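Local coordinates for protein PelA (Pseudomonas aeruginosa, PDB 5TCB) that probably hydrolyses glycosidic bonds through this glycoside hydrolase domain, one part of a longer protein that may also act as a deacetylase, at residues 175-178 and 179-182. Numbering follows the deposited sequence.
Sequences RGFE and VLPE
The carbonyl oxygen of Gly-176 is held by two consecutive backbone amides, those of Val-179 and Leu-180. Leu-180 N approaches Gly-176 O at 2.8 Å, nearly in line with the carbonyl bond (C=O...N 171°), whereas Val-179 N lies 3.0 Å from Gly-176 O and comes from above the carbonyl plane. Two aliphatic side chains close in on the same acceptor. CG2 of Val-179, set between its own backbone N and carbonyl carbon (chi1 -68° places CG1 beside the N), reaches Gly-176 O at 3.3 Å, and Leu-180 CG meets that oxygen at an equal distance. Leu-180 CD1 continues past it to Arg-175 O (3.6 Å), a buried carbonyl that has no hydrogen-bond partner, and meets Phe-177 CD1 more loosely at 4.3 Å, obliquely to the ring. Gly-176 takes a positive phi (92°), a conformation suited to glycine. Buried Val-179 packs on helix 145-165, and Leu-180 on strand 187-192. Toward solvent, exposed Pro-181 still sets CD 3.2 Å from Phe-177 O, but Glu-182 makes no contact with 175-178 and forms a salt bridge with Arg-152 instead. The i+4 bond closes an alpha-turn with a beta-turn nested in it, followed by the 3-10 segment 180-182, in the loop after parallel strand 170-174, consistent with the (beta/alpha)8 barrel of the GH114 domain.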
# COMPACT_ATOMS: atom_id res chain seq x y z
N ARG A 175 -1.94 -5.84 -1.84
CA ARG A 175 -2.38 -6.91 -2.75
C ARG A 175 -1.18 -7.35 -3.58
O ARG A 175 -0.12 -7.67 -3.02
CB ARG A 175 -3.58 -6.47 -3.56
CG ARG A 175 -4.80 -6.15 -2.78
CD ARG A 175 -5.93 -5.78 -3.69
NE ARG A 175 -7.16 -5.48 -2.96
CZ ARG A 175 -8.36 -5.86 -3.35
NH1 ARG A 175 -8.53 -6.55 -4.48
NH2 ARG A 175 -9.41 -5.54 -2.61
N GLY A 176 -1.28 -7.43 -4.89
CA GLY A 176 -0.24 -8.09 -5.68
C GLY A 176 -0.47 -9.55 -5.95
O GLY A 176 0.48 -10.27 -6.28
N PHE A 177 -1.72 -10.00 -5.89
CA PHE A 177 -2.01 -11.43 -5.97
C PHE A 177 -1.53 -12.02 -7.28
O PHE A 177 -1.20 -13.22 -7.34
CB PHE A 177 -3.51 -11.66 -5.81
CG PHE A 177 -4.08 -11.09 -4.53
CD1 PHE A 177 -3.51 -11.39 -3.33
CD2 PHE A 177 -5.19 -10.27 -4.56
CE1 PHE A 177 -4.02 -10.83 -2.15
CE2 PHE A 177 -5.71 -9.73 -3.39
CZ PHE A 177 -5.15 -10.01 -2.21
N GLU A 178 -1.54 -11.24 -8.36
CA GLU A 178 -1.18 -11.77 -9.67
C GLU A 178 0.33 -11.98 -9.82
O GLU A 178 0.75 -12.71 -10.72
CB GLU A 178 -1.66 -10.82 -10.77
CG GLU A 178 -3.17 -10.66 -10.86
CD GLU A 178 -3.77 -9.72 -9.82
OE1 GLU A 178 -3.04 -8.99 -9.09
OE2 GLU A 178 -5.03 -9.76 -9.72
N VAL A 179 1.13 -11.34 -8.98
CA VAL A 179 2.58 -11.45 -9.05
C VAL A 179 3.18 -12.19 -7.86
O VAL A 179 4.26 -12.78 -8.00
CB VAL A 179 3.27 -10.08 -9.23
CG1 VAL A 179 2.95 -9.48 -10.62
CG2 VAL A 179 2.91 -9.09 -8.15
N LEU A 180 2.50 -12.21 -6.71
CA LEU A 180 3.08 -12.85 -5.53
C LEU A 180 3.52 -14.30 -5.75
O LEU A 180 4.59 -14.66 -5.25
CB LEU A 180 2.10 -12.78 -4.36
CG LEU A 180 2.10 -11.42 -3.65
CD1 LEU A 180 0.79 -11.15 -2.92
CD2 LEU A 180 3.29 -11.33 -2.69
N PRO A 181 2.79 -15.15 -6.46
CA PRO A 181 3.25 -16.54 -6.59
C PRO A 181 4.59 -16.66 -7.30
O PRO A 181 5.29 -17.66 -7.09
CB PRO A 181 2.12 -17.21 -7.38
CG PRO A 181 0.91 -16.39 -7.09
CD PRO A 181 1.44 -14.98 -7.03
N GLU A 182 4.98 -15.68 -8.11
CA GLU A 182 6.27 -15.68 -8.79
C GLU A 182 7.36 -14.95 -8.02
O GLU A 182 8.49 -14.84 -8.53
CB GLU A 182 6.13 -15.06 -10.17
CG GLU A 182 5.39 -15.97 -11.13
CD GLU A 182 5.09 -15.29 -12.43
OE1 GLU A 182 6.00 -14.65 -12.99
OE2 GLU A 182 3.94 -15.37 -12.89